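Long-range contacts in botulinum neurotoxin type C1 (Clostridium botulinum, PDB 3N7K), which probably binds gangliosides such as GD1b through this receptor-binding domain of its heavy chain, helping the toxin attach to nerve cells: residues Tyr247-Ile252 with Trp419-Val424; Asn231-Tyr236 with Tyr362-Phe367; Leu255-Tyr260 with Phe268-Asn273. One frame throughout, in Å; residues are numbered along the deposited sequence.

Interaction 1 of 3, residues Tyr247-Ile252 with Trp419-Val424; sequences YYMVNI and WGFVPV
W419 and N251 meet with their flat groups almost perpendicular: the asparagine amide stands over one face of the indole, its plane turned 79° from the ring, with N251 ND2 3.5 Å from W419 CZ2. With CG anti to the backbone N (chi1 -179°), N251 carries its amide over the ring, and a hydrogen bond from ND2 to S416 O fixes it there. On the opposite face of the indole lies the methyl of M249, with CE 4.0 Å from W419 CG. M249 runs out extended beside F421, M249 CG resting 3.6 Å from F421 CE2, and its sulfur makes oblique Met-aromatic contacts with both rings. F421 then turns an edge toward the face of Y247 in a T-shaped pair, centroids 5.8 Å apart and planes at 69°.

This row of side chains occupies one face of an antiparallel ladder that pairs the first and last strands of the C-terminal β-trefoil, closing its barrel. Y248 with V422 and V250 with G420 are the hydrogen-bonded pairs; V250 N to G420 O, for instance, spans 2.8 Å. Side chains of Y248, V250 and V422 project from the other face. Just beyond the ladder, V424 CG1 sits over the Y248 ring as a CH-π contact, 3.7 Å from the ring centroid, where the two side chains cross at about a right angle.

Interaction 2 of 3, residues Asn231-Tyr236 with Tyr362-Phe367; sequences NVVKDY and YASQIF
The Y362 ring meets the 231-236 segment at its edge, where the carbonyl oxygen of Y236 lies near the ring plane, 3.6 Å from Y362 CD2. D235 O and K234 CB approach the same ring obliquely, the latter 4.1 Å from Y362 CD1. The ring belongs to strand 361-369 of the β-trefoil, whereas the irregular segment 231-236 leads into the trefoil's first strand, 246-251. Y362 CB also packs 3.5 Å from D235 O, so two successive carbonyls line this side chain. Its phenol end reaches beyond the trefoil and hydrogen-bonds to W142 O, in the N-terminal receptor-binding region. Y236 faces the same region, through a cation-π contact with K141.

K234 starts toward the strand and then leaves it. Bends at chi2 and chi4 (-59° and -37°) carry NZ back to its own segment, where it donates to V232 O at 3.2 Å. One step earlier in the chain, V233 sets CG1 3.7 Å from S364 CB, an apolar touch beside the strand. No direct hydrogen bond joins the two segments; a water does so instead, accepting from K234 N at 2.9 Å and donating to A363 O at 2.6 Å.

Interaction 3 of 3, residues Leu255-Tyr260 with Phe268-Asn273; sequences LNRYMY and FNTRRN
A short β-hairpin, of the kind that caps a β-trefoil barrel, brings Y258 opposite N269 as a hydrogen-bonded pair. Y258 N donates to N269 O at 2.7 Å, and N269 N returns a bond to Y258 O. The side chains of this pair lie on one face of the hairpin and cross with ring and amide planes 70° apart: N269 CB rests over the face of the phenol ring, 3.4 Å from Y258 CZ, while N269 ND2 makes a weak bond to Y258 OH. A chi1 of 66°, which sets Y258 CG between its backbone nitrogen and carbonyl carbon, holds the ring across the partner strand, so that R271 CA comes to its edge, 3.5 Å from Y258 CD2.

Where strand 266-270 ends and strand 257-261 begins, R271 takes over the pairing. Its chain folds back at chi3 (83°) and delivers NE to L255 O at 2.8 Å, with the acceptor close to the guanidinium plane; the Y258 backbone lies over one face of the same group. A weak bond from R271 N to N256 O adds a second tie to the turn before the strand. R257 behaves differently: T270 OG1 sits over one face of its guanidinium, 3.4 Å from R257 NH1, in an orientation too poor for a hydrogen bond. On the face opposite Y258 and N269, M259 and F268 run side by side, with the methionine sulfur oblique to the ring.

F268 also touches P401, and R257 touches L399, both on strand 396-404. M259 packs on M249 and R271 on V250, which places the hairpin against strand 246-251, while E279 in the following loop contacts Y258 and forms a long, weak ion pair with R271.

In the fold
The three contacts show how one β-trefoil changes chemistry from its barrel outward. Interactions 1 and 2 are buried and reach the same sheet: a backbone link from Y236 N to F421 O and another from W419 N to S364 O, both probable hydrogen bonds, tie them together. Interaction 1 is a regular ladder lined with aromatic and sulfur packing, whereas interaction 2 brings an irregular segment to a strand through carbonyls and a water. Interaction 3, only partly buried, relies more on arginine and asparagine side chains. It follows strand 246-251 in the chain and rests on interaction 1, where L255 meets V250 and F268 meets W419; L255 also lies beside the Y236 side chain of interaction 2.

Interaction 1 of 3, residues Tyr247-Ile252 with Trp419-Val424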
loop_
_atom_site.group_PDB
_atom_site.type_symbol
_atom_site.label_atom_id
_atom_site.label_comp_id
_atom_site.label_asym_id
_atom_site.label_seq_id
_atom_site.Cartn_x
_atom_site.Cartn_y
_atom_site.Cartn_z
ATOM N N TYR A 247 -12.748 -2.710 -9.744
ATOM C CA TYR A 247 -11.298 -2.709 -9.627
ATOM C C TYR A 247 -10.629 -2.871 -10.980
ATOM O O TYR A 247 -11.256 -3.235 -11.972
ATOM C CB TYR A 247 -10.844 -3.861 -8.723
ATOM C CG TYR A 247 -11.093 -3.645 -7.254
ATOM C CD1 TYR A 247 -10.207 -2.902 -6.485
ATOM C CD2 TYR A 247 -12.213 -4.189 -6.631
ATOM C CE1 TYR A 247 -10.421 -2.705 -5.128
ATOM C CE2 TYR A 247 -12.440 -3.995 -5.270
ATOM C CZ TYR A 247 -11.536 -3.252 -4.522
ATOM O OH TYR A 247 -11.729 -3.085 -3.167
ATOM N N TYR A 248 -9.342 -2.584 -11.003
ATOM C CA TYR A 248 -8.538 -2.748 -12.195
ATOM C C TYR A 248 -7.552 -3.840 -11.775
ATOM O O TYR A 248 -6.600 -3.583 -11.032
ATOM C CB TYR A 248 -7.811 -1.450 -12.531
ATOM C CG TYR A 248 -8.595 -0.479 -13.391
ATOM C CD1 TYR A 248 -8.549 0.889 -13.139
ATOM C CD2 TYR A 248 -9.330 -0.918 -14.498
ATOM C CE1 TYR A 248 -9.201 1.801 -13.962
ATOM C CE2 TYR A 248 -9.988 -0.008 -15.333
ATOM C CZ TYR A 248 -9.911 1.354 -15.057
ATOM O OH TYR A 248 -10.502 2.284 -15.888
ATOM N N MET A 249 -7.811 -5.067 -12.215
ATOM C CA MET A 249 -6.969 -6.211 -11.873
ATOM C C MET A 249 -5.673 -6.230 -12.682
ATOM O O MET A 249 -5.702 -6.273 -13.910
ATOM C CB MET A 249 -7.758 -7.498 -12.114
ATOM C CG MET A 249 -6.998 -8.773 -11.823
ATOM S SD MET A 249 -8.066 -10.227 -11.910
ATOM C CE MET A 249 -7.224 -11.367 -10.784
ATOM N N VAL A 250 -4.537 -6.204 -11.993
ATOM C CA VAL A 250 -3.242 -6.206 -12.672
ATOM C C VAL A 250 -2.329 -7.316 -12.169
ATOM O O VAL A 250 -2.594 -7.930 -11.138
ATOM C CB VAL A 250 -2.516 -4.859 -12.482
ATOM C CG1 VAL A 250 -3.451 -3.719 -12.825
ATOM C CG2 VAL A 250 -2.013 -4.733 -11.059
ATOM N N ASN A 251 -1.261 -7.594 -12.904
ATOM C CA ASN A 251 -0.335 -8.629 -12.470
ATOM C C ASN A 251 0.990 -7.967 -12.176
ATOM O O ASN A 251 1.628 -7.429 -13.074
ATOM C CB ASN A 251 -0.147 -9.707 -13.548
ATOM C CG ASN A 251 0.798 -10.826 -13.099
ATOM O OD1 ASN A 251 2.014 -10.695 -13.182
ATOM N ND2 ASN A 251 0.234 -11.919 -12.605
ATOM N N ILE A 252 1.399 -8.005 -10.915
ATOM C CA ILE A 252 2.661 -7.405 -10.505
ATOM C C ILE A 252 3.786 -7.501 -11.551
ATOM O O ILE A 252 4.519 -6.529 -11.749
ATOM C CB ILE A 252 3.110 -7.999 -9.139
ATOM C CG1 ILE A 252 2.660 -7.066 -8.007
ATOM C CG2 ILE A 252 4.621 -8.164 -9.083
ATOM C CD1 ILE A 252 1.193 -6.685 -8.041
ATOM N N TRP A 419 -1.416 -10.920 -7.957
ATOM C CA TRP A 419 -2.422 -10.071 -8.580
ATOM C C TRP A 419 -2.786 -8.896 -7.707
ATOM O O TRP A 419 -2.961 -9.048 -6.493
ATOM C CB TRP A 419 -3.692 -10.867 -8.866
ATOM C CG TRP A 419 -3.454 -11.994 -9.777
ATOM C CD1 TRP A 419 -3.233 -13.297 -9.437
ATOM C CD2 TRP A 419 -3.322 -11.918 -11.197
ATOM N NE1 TRP A 419 -2.965 -14.039 -10.564
ATOM C CE2 TRP A 419 -3.014 -13.214 -11.658
ATOM C CE3 TRP A 419 -3.435 -10.876 -12.127
ATOM C CZ2 TRP A 419 -2.816 -13.495 -13.009
ATOM C CZ3 TRP A 419 -3.240 -11.155 -13.467
ATOM C CH2 TRP A 419 -2.934 -12.453 -13.896
ATOM N N GLY A 420 -2.909 -7.730 -8.339
ATOM C CA GLY A 420 -3.279 -6.513 -7.634
ATOM C C GLY A 420 -4.606 -5.945 -8.122
ATOM O O GLY A 420 -5.014 -6.181 -9.265
ATOM N N PHE A 421 -5.283 -5.191 -7.258
ATOM C CA PHE A 421 -6.570 -4.598 -7.603
ATOM C C PHE A 421 -6.610 -3.097 -7.379
ATOM O O PHE A 421 -6.774 -2.623 -6.252
ATOM C CB PHE A 421 -7.684 -5.258 -6.797
ATOM C CG PHE A 421 -7.903 -6.700 -7.143
ATOM C CD1 PHE A 421 -7.449 -7.704 -6.303
ATOM C CD2 PHE A 421 -8.551 -7.052 -8.327
ATOM C CE1 PHE A 421 -7.635 -9.038 -6.628
ATOM C CE2 PHE A 421 -8.744 -8.384 -8.667
ATOM C CZ PHE A 421 -8.288 -9.381 -7.820
ATOM N N VAL A 422 -6.458 -2.351 -8.468
ATOM C CA VAL A 422 -6.483 -0.895 -8.427
ATOM C C VAL A 422 -7.931 -0.447 -8.504
ATOM O O VAL A 422 -8.585 -0.620 -9.530
ATOM C CB VAL A 422 -5.732 -0.292 -9.622
ATOM C CG1 VAL A 422 -5.644 1.205 -9.465
ATOM C CG2 VAL A 422 -4.344 -0.914 -9.743
ATOM N N PRO A 423 -8.458 0.133 -7.420
ATOM C CA PRO A 423 -9.853 0.575 -7.462
ATOM C C PRO A 423 -10.016 1.635 -8.542
ATOM O O PRO A 423 -9.044 2.298 -8.914
ATOM C CB PRO A 423 -10.074 1.128 -6.061
ATOM C CG PRO A 423 -8.732 1.693 -5.728
ATOM C CD PRO A 423 -7.792 0.609 -6.195
ATOM N N VAL A 424 -11.234 1.778 -9.060
ATOM C CA VAL A 424 -11.502 2.774 -10.097
ATOM C C VAL A 424 -11.994 4.063 -9.445
ATOM O O VAL A 424 -13.067 4.102 -8.837
ATOM C CB VAL A 424 -12.554 2.267 -11.119
ATOM C CG1 VAL A 424 -12.032 1.026 -11.837
ATOM C CG2 VAL A 424 -13.853 1.955 -10.414
#

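Interaction 2 of 3, residues Asn231-Tyr236 with Tyr362-Phe367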
loop_
_atom_site.group_PDB
_atom_site.type_symbol
_atom_site.label_atom_id
_atom_site.label_comp_id
_atom_site.label_asym_id
_atom_site.label_seq_id
_atom_site.Cartn_x
_atom_site.Cartn_y
_atom_site.Cartn_z
ATOM N N ASN A 231 -4.911 -10.725 7.509
ATOM C CA ASN A 231 -5.730 -11.622 6.695
ATOM C C ASN A 231 -6.769 -10.988 5.764
ATOM O O ASN A 231 -7.344 -11.685 4.928
ATOM C CB ASN A 231 -6.419 -12.657 7.586
ATOM C CG ASN A 231 -7.133 -13.727 6.783
ATOM O OD1 ASN A 231 -6.510 -14.446 5.979
ATOM N ND2 ASN A 231 -8.450 -13.843 6.991
ATOM N N VAL A 232 -7.040 -9.693 5.905
ATOM C CA VAL A 232 -7.988 -9.072 4.988
ATOM C C VAL A 232 -7.122 -8.645 3.817
ATOM O O VAL A 232 -6.086 -8.006 3.999
ATOM C CB VAL A 232 -8.733 -7.839 5.599
ATOM C CG1 VAL A 232 -9.033 -8.099 7.049
ATOM C CG2 VAL A 232 -7.934 -6.567 5.432
ATOM N N VAL A 233 -7.515 -9.052 2.619
ATOM C CA VAL A 233 -6.755 -8.705 1.439
ATOM C C VAL A 233 -6.909 -7.197 1.215
ATOM O O VAL A 233 -7.960 -6.621 1.507
ATOM C CB VAL A 233 -7.259 -9.512 0.219
ATOM C CG1 VAL A 233 -6.250 -9.437 -0.918
ATOM C CG2 VAL A 233 -7.494 -10.955 0.629
ATOM N N LYS A 234 -5.851 -6.554 0.728
ATOM C CA LYS A 234 -5.881 -5.113 0.496
ATOM C C LYS A 234 -5.843 -4.828 -0.999
ATOM O O LYS A 234 -5.445 -5.682 -1.781
ATOM C CB LYS A 234 -4.668 -4.441 1.153
ATOM C CG LYS A 234 -4.411 -4.850 2.599
ATOM C CD LYS A 234 -5.599 -4.541 3.508
ATOM C CE LYS A 234 -5.177 -4.621 4.962
ATOM N NZ LYS A 234 -4.194 -5.709 5.179
ATOM N N ASP A 235 -6.261 -3.628 -1.390
ATOM C CA ASP A 235 -6.225 -3.243 -2.795
ATOM C C ASP A 235 -4.873 -2.575 -3.003
ATOM O O ASP A 235 -4.183 -2.251 -2.033
ATOM C CB ASP A 235 -7.385 -2.292 -3.136
ATOM C CG ASP A 235 -7.238 -0.922 -2.501
ATOM O OD1 ASP A 235 -8.261 -0.229 -2.382
ATOM O OD2 ASP A 235 -6.114 -0.521 -2.135
ATOM N N TYR A 236 -4.501 -2.369 -4.256
ATOM C CA TYR A 236 -3.212 -1.783 -4.595
ATOM C C TYR A 236 -2.690 -0.665 -3.690
ATOM O O TYR A 236 -1.478 -0.550 -3.493
ATOM C CB TYR A 236 -3.233 -1.288 -6.038
ATOM C CG TYR A 236 -1.858 -1.257 -6.674
ATOM C CD1 TYR A 236 -1.149 -2.442 -6.906
ATOM C CD2 TYR A 236 -1.265 -0.047 -7.043
ATOM C CE1 TYR A 236 0.113 -2.423 -7.490
ATOM C CE2 TYR A 236 -0.008 -0.017 -7.627
ATOM C CZ TYR A 236 0.679 -1.207 -7.849
ATOM O OH TYR A 236 1.932 -1.178 -8.431
ATOM N N TYR A 362 0.833 -4.257 -2.580
ATOM C CA TYR A 362 -0.257 -5.026 -1.983
ATOM C C TYR A 362 -0.926 -5.891 -3.049
ATOM O O TYR A 362 -1.655 -5.377 -3.908
ATOM C CB TYR A 362 -1.291 -4.083 -1.390
ATOM C CG TYR A 362 -0.792 -3.287 -0.222
ATOM C CD1 TYR A 362 -0.615 -3.887 1.028
ATOM C CD2 TYR A 362 -0.519 -1.924 -0.350
ATOM C CE1 TYR A 362 -0.186 -3.139 2.135
ATOM C CE2 TYR A 362 -0.085 -1.169 0.741
ATOM C CZ TYR A 362 0.077 -1.779 1.983
ATOM O OH TYR A 362 0.488 -1.029 3.067
ATOM N N ALA A 363 -0.696 -7.197 -2.991
ATOM C CA ALA A 363 -1.266 -8.095 -3.979
ATOM C C ALA A 363 -2.007 -9.279 -3.348
ATOM O O ALA A 363 -2.391 -9.242 -2.175
ATOM C CB ALA A 363 -0.159 -8.589 -4.900
ATOM N N SER A 364 -2.217 -10.332 -4.129
ATOM C CA SER A 364 -2.910 -11.507 -3.620
ATOM C C SER A 364 -2.633 -12.716 -4.498
ATOM O O SER A 364 -1.928 -12.623 -5.498
ATOM C CB SER A 364 -4.428 -11.255 -3.570
ATOM O OG SER A 364 -5.006 -11.169 -4.869
ATOM N N GLN A 365 -3.181 -13.857 -4.104
ATOM C CA GLN A 365 -3.028 -15.071 -4.883
ATOM C C GLN A 365 -4.408 -15.676 -5.078
ATOM O O GLN A 365 -5.173 -15.833 -4.125
ATOM C CB GLN A 365 -2.079 -16.043 -4.184
ATOM C CG GLN A 365 -0.653 -15.933 -4.717
ATOM C CD GLN A 365 0.409 -16.485 -3.781
ATOM O OE1 GLN A 365 1.536 -16.732 -4.204
ATOM N NE2 GLN A 365 0.065 -16.658 -2.503
ATOM N N ILE A 366 -4.739 -15.981 -6.328
ATOM C CA ILE A 366 -6.041 -16.543 -6.644
ATOM C C ILE A 366 -5.886 -17.999 -7.027
ATOM O O ILE A 366 -5.126 -18.341 -7.939
ATOM C CB ILE A 366 -6.699 -15.825 -7.829
ATOM C CG1 ILE A 366 -6.185 -14.380 -7.941
ATOM C CG2 ILE A 366 -8.223 -15.929 -7.683
ATOM C CD1 ILE A 366 -6.834 -13.394 -7.048
ATOM N N PHE A 367 -6.634 -18.851 -6.342
ATOM C CA PHE A 367 -6.557 -20.278 -6.597
ATOM C C PHE A 367 -7.865 -20.810 -7.143
ATOM O O PHE A 367 -8.922 -20.254 -6.874
ATOM C CB PHE A 367 -6.208 -20.999 -5.306
ATOM C CG PHE A 367 -4.921 -20.550 -4.708
ATOM C CD1 PHE A 367 -3.757 -21.276 -4.908
ATOM C CD2 PHE A 367 -4.864 -19.374 -3.969
ATOM C CE1 PHE A 367 -2.547 -20.838 -4.379
ATOM C CE2 PHE A 367 -3.660 -18.922 -3.435
ATOM C CZ PHE A 367 -2.499 -19.655 -3.640
HETATM O O HOH W 1 -3.552 -8.162 -0.171
#

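Interaction 3 of 3, residues Leu255-Tyr260 with Phe268-Asn273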
loop_
_atom_site.group_PDB
_atom_site.type_symbol
_atom_site.label_atom_id
_atom_site.label_comp_id
_atom_site.label_asym_id
_atom_site.label_seq_id
_atom_site.Cartn_x
_atom_site.Cartn_y
_atom_site.Cartn_z
ATOM N N LEU A 255 2.823 -4.463 -14.817
ATOM C CA LEU A 255 1.951 -3.367 -14.427
ATOM C C LEU A 255 1.791 -2.412 -15.598
ATOM O O LEU A 255 0.934 -1.529 -15.586
ATOM C CB LEU A 255 2.527 -2.625 -13.227
ATOM C CG LEU A 255 2.620 -3.392 -11.910
ATOM C CD1 LEU A 255 3.189 -2.452 -10.867
ATOM C CD2 LEU A 255 1.247 -3.918 -11.475
ATOM N N ASN A 256 2.641 -2.611 -16.600
ATOM C CA ASN A 256 2.666 -1.810 -17.825
ATOM C C ASN A 256 1.641 -2.377 -18.820
ATOM O O ASN A 256 1.716 -2.105 -20.017
ATOM C CB ASN A 256 4.074 -1.876 -18.430
ATOM C CG ASN A 256 4.585 -3.323 -18.562
ATOM O OD1 ASN A 256 4.247 -4.036 -19.514
ATOM N ND2 ASN A 256 5.379 -3.764 -17.585
ATOM N N ARG A 257 0.696 -3.161 -18.295
ATOM C CA ARG A 257 -0.361 -3.815 -19.069
ATOM C C ARG A 257 -1.719 -3.600 -18.428
ATOM O O ARG A 257 -1.814 -3.478 -17.210
ATOM C CB ARG A 257 -0.125 -5.315 -19.100
ATOM C CG ARG A 257 1.152 -5.740 -19.759
ATOM C CD ARG A 257 1.024 -5.597 -21.241
ATOM N NE ARG A 257 2.120 -6.242 -21.942
ATOM C CZ ARG A 257 2.079 -6.521 -23.236
ATOM N NH1 ARG A 257 0.991 -6.202 -23.931
ATOM N NH2 ARG A 257 3.110 -7.108 -23.835
ATOM N N TYR A 258 -2.771 -3.577 -19.240
ATOM C CA TYR A 258 -4.127 -3.416 -18.716
ATOM C C TYR A 258 -4.990 -4.541 -19.269
ATOM O O TYR A 258 -4.642 -5.171 -20.273
ATOM C CB TYR A 258 -4.721 -2.048 -19.091
ATOM C CG TYR A 258 -4.971 -1.849 -20.568
ATOM C CD1 TYR A 258 -6.112 -2.364 -21.183
ATOM C CD2 TYR A 258 -4.040 -1.183 -21.361
ATOM C CE1 TYR A 258 -6.315 -2.226 -22.549
ATOM C CE2 TYR A 258 -4.232 -1.037 -22.732
ATOM C CZ TYR A 258 -5.367 -1.561 -23.322
ATOM O OH TYR A 258 -5.535 -1.428 -24.688
ATOM N N MET A 259 -6.111 -4.797 -18.608
ATOM C CA MET A 259 -7.005 -5.863 -19.029
ATOM C C MET A 259 -7.993 -5.489 -20.120
ATOM O O MET A 259 -8.660 -4.459 -20.066
ATOM C CB MET A 259 -7.793 -6.403 -17.835
ATOM C CG MET A 259 -7.178 -7.620 -17.179
ATOM S SD MET A 259 -8.282 -8.365 -15.978
ATOM C CE MET A 259 -9.786 -8.522 -16.966
ATOM N N TYR A 260 -8.079 -6.350 -21.118
ATOM C CA TYR A 260 -9.014 -6.154 -22.202
ATOM C C TYR A 260 -9.425 -7.575 -22.505
ATOM O O TYR A 260 -8.993 -8.505 -21.813
ATOM C CB TYR A 260 -8.335 -5.499 -23.413
ATOM C CG TYR A 260 -9.306 -4.706 -24.270
ATOM C CD1 TYR A 260 -10.202 -3.810 -23.681
ATOM C CD2 TYR A 260 -9.373 -4.886 -25.654
ATOM C CE1 TYR A 260 -11.140 -3.123 -24.437
ATOM C CE2 TYR A 260 -10.324 -4.196 -26.422
ATOM C CZ TYR A 260 -11.206 -3.317 -25.799
ATOM O OH TYR A 260 -12.180 -2.653 -26.512
ATOM N N PHE A 268 -3.934 -9.090 -22.256
ATOM C CA PHE A 268 -3.316 -7.952 -21.583
ATOM C C PHE A 268 -2.582 -7.068 -22.593
ATOM O O PHE A 268 -1.659 -7.518 -23.279
ATOM C CB PHE A 268 -2.342 -8.423 -20.498
ATOM C CG PHE A 268 -3.015 -8.922 -19.246
ATOM C CD1 PHE A 268 -3.047 -10.282 -18.948
ATOM C CD2 PHE A 268 -3.594 -8.028 -18.349
ATOM C CE1 PHE A 268 -3.638 -10.742 -17.777
ATOM C CE2 PHE A 268 -4.189 -8.477 -17.171
ATOM C CZ PHE A 268 -4.211 -9.836 -16.885
ATOM N N ASN A 269 -2.997 -5.811 -22.681
ATOM C CA ASN A 269 -2.377 -4.879 -23.614
ATOM C C ASN A 269 -1.522 -3.869 -22.884
ATOM O O ASN A 269 -1.657 -3.696 -21.673
ATOM C CB ASN A 269 -3.449 -4.135 -24.418
ATOM C CG ASN A 269 -4.373 -5.076 -25.143
ATOM O OD1 ASN A 269 -3.922 -6.019 -25.783
ATOM N ND2 ASN A 269 -5.671 -4.829 -25.050
ATOM N N THR A 270 -0.642 -3.205 -23.622
ATOM C CA THR A 270 0.208 -2.190 -23.029
ATOM C C THR A 270 -0.618 -0.923 -22.866
ATOM O O THR A 270 -1.322 -0.492 -23.788
ATOM C CB THR A 270 1.434 -1.865 -23.909
ATOM O OG1 THR A 270 2.229 -3.045 -24.093
ATOM C CG2 THR A 270 2.277 -0.781 -23.243
ATOM N N ARG A 271 -0.538 -0.332 -21.681
ATOM C CA ARG A 271 -1.276 0.887 -21.400
ATOM C C ARG A 271 -0.547 2.102 -21.981
ATOM O O ARG A 271 0.680 2.103 -22.101
ATOM C CB ARG A 271 -1.492 1.028 -19.878
ATOM C CG ARG A 271 -0.265 0.746 -19.020
ATOM C CD ARG A 271 -0.521 0.965 -17.522
ATOM N NE ARG A 271 -1.157 -0.173 -16.857
ATOM C CZ ARG A 271 -2.464 -0.302 -16.637
ATOM N NH1 ARG A 271 -3.314 0.642 -17.028
ATOM N NH2 ARG A 271 -2.922 -1.380 -16.010
ATOM N N ARG A 272 -1.309 3.120 -22.374
ATOM C CA ARG A 272 -0.728 4.336 -22.936
ATOM C C ARG A 272 -0.463 5.355 -21.830
ATOM O O ARG A 272 0.623 5.939 -21.749
ATOM C CB ARG A 272 -1.666 4.948 -23.970
ATOM C CG ARG A 272 -2.114 3.983 -25.038
ATOM C CD ARG A 272 -2.429 4.731 -26.321
ATOM N NE ARG A 272 -2.886 3.840 -27.383
ATOM C CZ ARG A 272 -2.828 4.135 -28.678
ATOM N NH1 ARG A 272 -3.271 3.269 -29.583
ATOM N NH2 ARG A 272 -2.312 5.296 -29.067
ATOM N N ASN A 273 -1.467 5.577 -20.988
ATOM C CA ASN A 273 -1.323 6.505 -19.879
ATOM C C ASN A 273 -0.521 5.759 -18.841
ATOM O O ASN A 273 -1.065 5.240 -17.867
ATOM C CB ASN A 273 -2.690 6.874 -19.318
ATOM C CG ASN A 273 -3.659 7.280 -20.402
ATOM O OD1 ASN A 273 -3.372 8.179 -21.195
ATOM N ND2 ASN A 273 -4.812 6.617 -20.448
#